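Putative mannose-1-phosphate guanylyl transferase (Thermus thermophilus, PDB 2CU2) probably transfers a guanylyl group from GTP to mannose-1-phosphate, making GDP-mannose. Local coordinates at residues A[16-20]-A[311-316]; A[101-105]-A[126-130]; A[133-139]-A[243-249]. All blocks are in the same frame, centred on the assembly; numbering follows the deposited sequence.

Contact 1 (A[16-20]-A[311-316])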
loop_
_atom_site.group_PDB
_atom_site.type_symbol
_atom_site.label_atom_id
_atom_site.label_comp_id
_atom_site.label_asym_id
_atom_site.label_seq_id
_atom_site.Cartn_x
_atom_site.Cartn_y
_atom_site.Cartn_z
ATOM N N LEU A 16 10.678 9.626 -5.927
ATOM C CA LEU A 16 9.267 9.433 -6.263
ATOM C C LEU A 16 8.902 7.972 -6.535
ATOM O O LEU A 16 7.923 7.678 -7.209
ATOM C CB LEU A 16 8.848 10.324 -7.445
ATOM C CG LEU A 16 8.776 11.819 -7.103
ATOM C CD1 LEU A 16 8.339 12.615 -8.319
ATOM C CD2 LEU A 16 7.799 12.037 -5.944
ATOM N N TRP A 17 9.700 7.054 -5.998
ATOM C CA TRP A 17 9.422 5.625 -6.129
ATOM C C TRP A 17 8.142 5.435 -5.299
ATOM O O TRP A 17 7.960 6.113 -4.283
ATOM C CB TRP A 17 10.573 4.818 -5.517
ATOM C CG TRP A 17 10.382 3.325 -5.576
ATOM C CD1 TRP A 17 10.826 2.475 -6.556
ATOM C CD2 TRP A 17 9.649 2.518 -4.647
ATOM N NE1 TRP A 17 10.412 1.187 -6.289
ATOM C CE2 TRP A 17 9.688 1.184 -5.127
ATOM C CE3 TRP A 17 8.959 2.789 -3.459
ATOM C CZ2 TRP A 17 9.061 0.124 -4.454
ATOM C CZ3 TRP A 17 8.335 1.740 -2.793
ATOM C CH2 TRP A 17 8.391 0.422 -3.293
ATOM N N PRO A 18 7.254 4.502 -5.690
ATOM C CA PRO A 18 7.261 3.565 -6.815
ATOM C C PRO A 18 6.747 4.112 -8.143
ATOM O O PRO A 18 6.699 3.376 -9.132
ATOM C CB PRO A 18 6.366 2.449 -6.313
ATOM C CG PRO A 18 5.275 3.237 -5.663
ATOM C CD PRO A 18 6.052 4.283 -4.862
ATOM N N LEU A 19 6.345 5.379 -8.172
ATOM C CA LEU A 19 5.822 5.953 -9.406
ATOM C C LEU A 19 6.886 6.033 -10.490
ATOM O O LEU A 19 6.614 5.737 -11.652
ATOM C CB LEU A 19 5.227 7.339 -9.157
ATOM C CG LEU A 19 4.573 7.989 -10.381
ATOM C CD1 LEU A 19 3.390 7.154 -10.836
ATOM C CD2 LEU A 19 4.130 9.401 -10.036
ATOM N N SER A 20 8.098 6.431 -10.117
ATOM C CA SER A 20 9.176 6.491 -11.091
ATOM C C SER A 20 9.715 5.105 -11.443
ATOM O O SER A 20 9.651 4.149 -10.678
ATOM C CB SER A 20 10.287 7.386 -10.541
ATOM O OG SER A 20 10.692 6.911 -9.254
ATOM N N VAL A 311 1.651 2.020 -6.942
ATOM C CA VAL A 311 1.742 1.989 -8.397
ATOM C C VAL A 311 2.009 0.535 -8.768
ATOM O O VAL A 311 3.030 -0.038 -8.381
ATOM C CB VAL A 311 2.883 2.880 -8.933
ATOM C CG1 VAL A 311 2.926 2.792 -10.471
ATOM C CG2 VAL A 311 2.673 4.326 -8.488
ATOM N N GLY A 312 1.082 -0.069 -9.504
ATOM C CA GLY A 312 1.251 -1.464 -9.872
ATOM C C GLY A 312 1.274 -2.317 -8.615
ATOM O O GLY A 312 0.413 -2.176 -7.740
ATOM N N ASP A 313 2.262 -3.198 -8.512
ATOM C CA ASP A 313 2.377 -4.065 -7.349
ATOM C C ASP A 313 3.425 -3.577 -6.357
ATOM O O ASP A 313 4.041 -4.370 -5.639
ATOM C CB ASP A 313 2.696 -5.494 -7.790
ATOM C CG ASP A 313 1.568 -6.113 -8.596
ATOM O OD1 ASP A 313 0.434 -6.193 -8.077
ATOM O OD2 ASP A 313 1.814 -6.514 -9.749
ATOM N N GLU A 314 3.628 -2.265 -6.317
ATOM C CA GLU A 314 4.589 -1.690 -5.390
ATOM C C GLU A 314 3.900 -0.638 -4.536
ATOM O O GLU A 314 3.148 0.194 -5.043
ATOM C CB GLU A 314 5.766 -1.077 -6.147
ATOM C CG GLU A 314 6.527 -2.092 -6.981
ATOM C CD GLU A 314 7.899 -1.605 -7.410
ATOM O OE1 GLU A 314 7.980 -0.574 -8.103
ATOM O OE2 GLU A 314 8.901 -2.256 -7.054
ATOM N N VAL A 315 4.149 -0.699 -3.233
ATOM C CA VAL A 315 3.552 0.241 -2.299
ATOM C C VAL A 315 4.586 0.848 -1.368
ATOM O O VAL A 315 5.478 0.167 -0.868
ATOM C CB VAL A 315 2.458 -0.431 -1.440
ATOM C CG1 VAL A 315 1.920 0.558 -0.421
ATOM C CG2 VAL A 315 1.325 -0.921 -2.334
ATOM N N LEU A 316 4.446 2.144 -1.142
ATOM C CA LEU A 316 5.334 2.885 -0.263
ATOM C C LEU A 316 4.536 3.469 0.895
ATOM O O LEU A 316 3.425 3.959 0.705
ATOM C CB LEU A 316 5.992 4.036 -1.036
ATOM C CG LEU A 316 6.631 5.132 -0.185
ATOM C CD1 LEU A 316 7.806 4.559 0.574
ATOM C CD2 LEU A 316 7.080 6.294 -1.068
HETATM O O HOH W 1 11.199 -0.566 -8.232
HETATM O O HOH W 2 9.093 1.386 -9.498
#
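A loop of a nucleotidyltransferase domain can dock on a beta-helix-like domain largely by shape, with water filling in the polar links, and here the loop 16-20 does so against a beta hairpin. Residues 311-316 form the tight end of that hairpin: V311 to E314 is a type II' turn, closed by V311 N to E314 O (3.0 Å) and E314 N to V311 O (3.1 Å), with G312 at the positive phi that glycine tolerates best. The bump is P18. The cis peptide bond before it kinks the loop and pushes the proline ring into a hollow lined by V311, E314 and L316, side chains that all point toward the loop. P18 CB lies 3.6 Å from E314 CB, P18 CD 3.8 Å from L316 CB, and P18 CG 4.0 Å from V311 CG2. Flanking this wedge, V311 CG2 also meets L19 CD1 at 3.7 Å, while the W17 indole reaches along the strand, its CZ3 3.7 Å from L316 CB and 3.8 Å from V315 O, the carbonyl meeting the ring edge. Helix 327-334 packs on the same indole through V329, V330 and L333, and A299 of the second subunit touches it too. E314, V315 and L316 pair in parallel with a strand of that subunit, so the hairpin that receives the loop also carries the sheet across the dimer interface. Polar links between the two segments pass through water: one molecule accepts from W17 NE1 at 2.7 Å and lies 3.1 Å from E314 OE2, to which it can donate.

Contact 2 (A[101-105]-A[126-130])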
loop_
_atom_site.group_PDB
_atom_site.type_symbol
_atom_site.label_atom_id
_atom_site.label_comp_id
_atom_site.label_asym_id
_atom_site.label_seq_id
_atom_site.Cartn_x
_atom_site.Cartn_y
_atom_site.Cartn_z
ATOM N N GLU A 101 17.948 34.395 -32.121
ATOM C CA GLU A 101 18.357 35.626 -31.445
ATOM C C GLU A 101 18.228 35.463 -29.937
ATOM O O GLU A 101 18.831 36.206 -29.163
ATOM C CB GLU A 101 17.476 36.793 -31.884
ATOM C CG GLU A 101 17.651 37.214 -33.328
ATOM C CD GLU A 101 16.467 38.013 -33.829
ATOM O OE1 GLU A 101 15.527 37.398 -34.375
ATOM O OE2 GLU A 101 16.472 39.250 -33.668
ATOM N N ARG A 102 17.421 34.492 -29.527
ATOM C CA ARG A 102 17.199 34.238 -28.115
ATOM C C ARG A 102 17.020 32.754 -27.848
ATOM O O ARG A 102 16.426 32.030 -28.654
ATOM C CB ARG A 102 15.945 34.975 -27.633
ATOM C CG ARG A 102 16.061 36.483 -27.572
ATOM C CD ARG A 102 16.840 36.925 -26.349
ATOM N NE ARG A 102 16.807 38.378 -26.188
ATOM C CZ ARG A 102 17.540 39.230 -26.900
ATOM N NH1 ARG A 102 18.374 38.775 -27.825
ATOM N NH2 ARG A 102 17.428 40.537 -26.691
ATOM N N LEU A 103 17.545 32.304 -26.716
ATOM C CA LEU A 103 17.384 30.917 -26.319
ATOM C C LEU A 103 16.833 30.896 -24.898
ATOM O O LEU A 103 17.379 31.521 -23.987
ATOM C CB LEU A 103 18.709 30.146 -26.373
ATOM C CG LEU A 103 18.572 28.696 -25.898
ATOM C CD1 LEU A 103 17.590 27.946 -26.791
ATOM C CD2 LEU A 103 19.935 28.014 -25.888
ATOM N N LEU A 104 15.735 30.176 -24.731
ATOM C CA LEU A 104 15.089 30.046 -23.440
ATOM C C LEU A 104 15.419 28.633 -22.948
ATOM O O LEU A 104 15.294 27.666 -23.699
ATOM C CB LEU A 104 13.585 30.232 -23.638
ATOM C CG LEU A 104 12.718 30.824 -22.535
ATOM C CD1 LEU A 104 13.404 32.016 -21.881
ATOM C CD2 LEU A 104 11.391 31.234 -23.164
ATOM N N VAL A 105 15.878 28.517 -21.709
ATOM C CA VAL A 105 16.219 27.212 -21.154
ATOM C C VAL A 105 15.334 26.914 -19.951
ATOM O O VAL A 105 15.286 27.694 -19.000
ATOM C CB VAL A 105 17.699 27.163 -20.707
ATOM C CG1 VAL A 105 17.963 25.895 -19.917
ATOM C CG2 VAL A 105 18.610 27.226 -21.920
ATOM N N LEU A 126 12.956 37.341 -21.846
ATOM C CA LEU A 126 13.470 37.488 -23.202
ATOM C C LEU A 126 13.874 38.943 -23.456
ATOM O O LEU A 126 14.936 39.210 -24.023
ATOM C CB LEU A 126 12.411 37.051 -24.217
ATOM C CG LEU A 126 12.024 35.574 -24.136
ATOM C CD1 LEU A 126 10.842 35.286 -25.060
ATOM C CD2 LEU A 126 13.230 34.718 -24.514
ATOM N N GLU A 127 13.037 39.877 -23.014
ATOM C CA GLU A 127 13.296 41.299 -23.195
ATOM C C GLU A 127 14.517 41.759 -22.395
ATOM O O GLU A 127 15.323 42.567 -22.838
ATOM C CB GLU A 127 12.059 42.072 -22.738
ATOM C CG GLU A 127 10.845 41.800 -23.623
ATOM C CD GLU A 127 9.904 42.981 -23.549
ATOM O OE1 GLU A 127 9.588 43.409 -22.449
ATOM O OE2 GLU A 127 9.503 43.473 -24.599
ATOM N N ALA A 128 14.619 41.241 -21.158
ATOM C CA ALA A 128 15.707 41.663 -20.285
ATOM C C ALA A 128 17.039 41.077 -20.749
ATOM O O ALA A 128 18.110 41.406 -20.257
ATOM C CB ALA A 128 15.392 41.186 -18.866
ATOM N N ALA A 129 16.934 40.140 -21.711
ATOM C CA ALA A 129 18.132 39.491 -22.227
ATOM C C ALA A 129 18.785 40.308 -23.344
ATOM O O ALA A 129 18.881 39.885 -24.489
ATOM C CB ALA A 129 17.731 38.113 -22.755
ATOM N N GLU A 130 19.198 41.540 -22.989
ATOM C CA GLU A 130 19.903 42.372 -23.958
ATOM C C GLU A 130 21.354 41.908 -24.127
ATOM O O GLU A 130 21.753 40.842 -23.678
ATOM C CB GLU A 130 19.861 43.818 -23.460
ATOM C CG GLU A 130 18.428 44.352 -23.352
ATOM C CD GLU A 130 18.462 45.817 -22.983
ATOM O OE1 GLU A 130 19.148 46.165 -22.033
ATOM O OE2 GLU A 130 17.792 46.603 -23.652
HETATM O O HOH W 3 15.265 42.986 -25.790
#
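This is a strand-to-helix contact, part apolar and part polar, in which the start of strand 102-107 meets the C-terminal end of helix 115-128. Its principle is simple: the carbonyls of a helix's last turn lack their usual partners, and an arginine can supply one. R102 points toward the helix, and its NE donates to L126 O at 3.0 Å with a nearly straight angle of 171°, the carbonyl lying near the guanidinium plane. The same oxygen also accepts from A129 N at 3.2 Å, where the chain leaves the helix through an inverse gamma turn centred on A129. R102 NH1 turns back to the residue just before its strand and donates to E101 O at 2.9 Å, which helps to fix the guanidinium. The A129 methyl packs close by, its CB 3.6 Å from R102 NE. Deeper in, L104 CD1 meets L126 CD2 at 3.8 Å, and T3 of the adjoining strand 3-8 touches both R102 and L126. A water joins E127 O (3.0 Å) to R102 NH2 by a weak bond of 3.4 Å. A helix packed against a mixed sheet, its C-terminal end bound by an arginine of the sheet, fits the Rossmann-like alpha/beta layering of the GT-A nucleotidyltransferase fold.

Contact 3 (A[133-139]-A[243-249])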
loop_
_atom_site.group_PDB
_atom_site.type_symbol
_atom_site.label_atom_id
_atom_site.label_comp_id
_atom_site.label_asym_id
_atom_site.label_seq_id
_atom_site.Cartn_x
_atom_site.Cartn_y
_atom_site.Cartn_z
ATOM N N PHE A 133 23.710 40.265 -21.121
ATOM C CA PHE A 133 23.002 39.787 -19.936
ATOM C C PHE A 133 22.513 38.342 -20.093
ATOM O O PHE A 133 21.964 37.955 -21.116
ATOM C CB PHE A 133 21.821 40.724 -19.668
ATOM C CG PHE A 133 22.324 42.078 -19.249
ATOM C CD1 PHE A 133 22.413 43.097 -20.189
ATOM C CD2 PHE A 133 22.756 42.286 -17.948
ATOM C CE1 PHE A 133 22.945 44.327 -19.826
ATOM C CE2 PHE A 133 23.288 43.522 -17.592
ATOM C CZ PHE A 133 23.387 44.545 -18.528
ATOM N N VAL A 134 22.745 37.603 -18.995
ATOM C CA VAL A 134 22.026 36.354 -18.806
ATOM C C VAL A 134 20.878 36.556 -17.816
ATOM O O VAL A 134 21.022 37.196 -16.783
ATOM C CB VAL A 134 23.001 35.303 -18.269
ATOM C CG1 VAL A 134 23.304 35.577 -16.797
ATOM C CG2 VAL A 134 22.395 33.917 -18.403
ATOM N N VAL A 135 19.672 36.085 -18.125
ATOM C CA VAL A 135 18.516 36.315 -17.261
ATOM C C VAL A 135 18.038 35.048 -16.552
ATOM O O VAL A 135 17.944 33.983 -17.162
ATOM C CB VAL A 135 17.322 36.902 -18.074
ATOM C CG1 VAL A 135 16.219 37.391 -17.123
ATOM C CG2 VAL A 135 17.802 38.041 -18.969
ATOM N N ALA A 136 17.726 35.175 -15.264
ATOM C CA ALA A 136 17.249 34.049 -14.472
ATOM C C ALA A 136 15.859 34.323 -13.910
ATOM O O ALA A 136 15.413 35.477 -13.843
ATOM C CB ALA A 136 18.228 33.748 -13.333
ATOM N N LEU A 137 15.175 33.248 -13.523
ATOM C CA LEU A 137 13.826 33.327 -12.960
ATOM C C LEU A 137 13.909 33.121 -11.462
ATOM O O LEU A 137 14.502 32.146 -10.996
ATOM C CB LEU A 137 12.917 32.245 -13.561
ATOM C CG LEU A 137 11.547 32.006 -12.887
ATOM C CD1 LEU A 137 10.610 33.184 -13.134
ATOM C CD2 LEU A 137 10.928 30.723 -13.441
ATOM N N GLY A 138 13.312 34.042 -10.716
ATOM C CA GLY A 138 13.315 33.952 -9.270
ATOM C C GLY A 138 11.901 33.822 -8.726
ATOM O O GLY A 138 10.934 34.221 -9.374
ATOM N N LEU A 139 11.779 33.251 -7.533
ATOM C CA LEU A 139 10.485 33.074 -6.897
ATOM C C LEU A 139 10.615 33.345 -5.406
ATOM O O LEU A 139 11.554 32.880 -4.767
ATOM C CB LEU A 139 9.983 31.651 -7.142
ATOM C CG LEU A 139 9.790 31.429 -8.646
ATOM C CD1 LEU A 139 10.125 30.021 -9.019
ATOM C CD2 LEU A 139 8.361 31.799 -9.037
ATOM N N ARG A 243 27.190 39.642 -15.581
ATOM C CA ARG A 243 26.031 40.440 -15.981
ATOM C C ARG A 243 24.729 39.628 -15.957
ATOM O O ARG A 243 24.330 39.015 -16.939
ATOM C CB ARG A 243 26.285 40.975 -17.391
ATOM C CG ARG A 243 27.294 42.123 -17.405
ATOM C CD ARG A 243 27.588 42.614 -18.827
ATOM N NE ARG A 243 26.857 43.854 -19.105
ATOM C CZ ARG A 243 26.811 44.270 -20.384
ATOM N NH1 ARG A 243 27.403 43.568 -21.333
ATOM N NH2 ARG A 243 26.158 45.395 -20.690
ATOM N N VAL A 244 24.075 39.588 -14.772
ATOM C CA VAL A 244 22.877 38.781 -14.591
ATOM C C VAL A 244 21.662 39.630 -14.207
ATOM O O VAL A 244 21.725 40.534 -13.383
ATOM C CB VAL A 244 23.159 37.763 -13.487
ATOM C CG1 VAL A 244 21.931 36.883 -13.265
ATOM C CG2 VAL A 244 24.339 36.891 -13.874
ATOM N N ARG A 245 20.531 39.335 -14.876
ATOM C CA ARG A 245 19.270 39.961 -14.495
ATOM C C ARG A 245 18.267 38.908 -14.013
ATOM O O ARG A 245 18.313 37.747 -14.393
ATOM C CB ARG A 245 18.707 40.692 -15.716
ATOM C CG ARG A 245 19.425 42.011 -16.002
ATOM C CD ARG A 245 19.073 42.564 -17.388
ATOM N NE ARG A 245 19.629 43.909 -17.563
ATOM C CZ ARG A 245 19.507 44.475 -18.781
ATOM N NH1 ARG A 245 18.901 43.825 -19.760
ATOM N NH2 ARG A 245 19.997 45.701 -18.991
ATOM N N VAL A 246 17.364 39.334 -13.112
ATOM C CA VAL A 246 16.394 38.384 -12.578
ATOM C C VAL A 246 14.963 38.920 -12.665
ATOM O O VAL A 246 14.663 40.035 -12.258
ATOM C CB VAL A 246 16.760 38.102 -11.119
ATOM C CG1 VAL A 246 15.814 37.054 -10.536
ATOM C CG2 VAL A 246 18.187 37.594 -11.034
ATOM N N VAL A 247 14.090 38.061 -13.176
ATOM C CA VAL A 247 12.651 38.292 -13.211
ATOM C C VAL A 247 11.922 37.459 -12.154
ATOM O O VAL A 247 12.106 36.257 -12.028
ATOM C CB VAL A 247 12.142 37.932 -14.607
ATOM C CG1 VAL A 247 10.631 38.146 -14.680
ATOM C CG2 VAL A 247 12.817 38.810 -15.644
ATOM N N LEU A 248 11.097 38.156 -11.349
ATOM C CA LEU A 248 10.359 37.458 -10.305
ATOM C C LEU A 248 9.026 36.909 -10.819
ATOM O O LEU A 248 8.143 37.634 -11.259
ATOM C CB LEU A 248 10.101 38.443 -9.163
ATOM C CG LEU A 248 11.358 38.754 -8.350
ATOM C CD1 LEU A 248 11.040 39.491 -7.048
ATOM C CD2 LEU A 248 12.138 37.501 -7.954
ATOM N N GLY A 249 8.913 35.569 -10.788
ATOM C CA GLY A 249 7.644 34.942 -11.142
ATOM C C GLY A 249 6.726 34.858 -9.920
ATOM O O GLY A 249 7.145 34.559 -8.811
#
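F133 is sandwiched between two arginines. The guanidinium of R245 lies flat on one face of its ring, centres 3.5 Å apart and planes at 5°, a stacked cation-pi pair; over the opposite face R243 makes a looser, off-centre one, its CZ 4.3 Å from the F133 ring centroid. R245 does more than stack, because its NH1 bonds to A128 O and its NH2 forms a salt bridge with E130. Beyond this stack the segments run as neighbouring parallel strands, in register from V134 opposite V244 to G138 opposite L248, twisted by 36°. The bonding alternates as parallel pairing requires: V134 N gives to R243 O (3.0 Å), R245 N to V134 O (2.9 Å), A136 N to R245 O (2.8 Å) and V247 N to A136 O (3.0 Å), and G138 N to V247 O and G249 N to G138 O follow at 2.8 Å each. Side chains sort by face: V134 CG1 meets V244 CG2 at 3.4 Å on one, V135 CG1 meets V247 CG2 at 4.0 Å on the other. G138 fits because a CB there would crowd V246 and L248. In the mixed central sheet this pair lies between two antiparallel partners, strand 184-192 beside 134-139 and strand 160-167 beside 244-249, while helix 115-128 covers the face of V135, L137 and V247 through M125.

Overall arrangement
Contacts 2 and 3 belong to one layered unit, whereas contact 1 ties two parts of the chain together. The centres of contacts 2 and 3 are 11 Å apart, on the same side of the chain's centre; they follow in series, helix 115-128 leading into strand 134-139, and both use the central sheet. They touch directly: R245 bridges them, and A128 and A129 pack on V135. Contact 1 lies on the opposite side, its centre 39 Å and 37 Å from theirs, and its two segments enclose both along the chain. It joins the nucleotidyltransferase region to the beta-helix-like region, next to the second subunit, so dimer and domain interfaces adjoin.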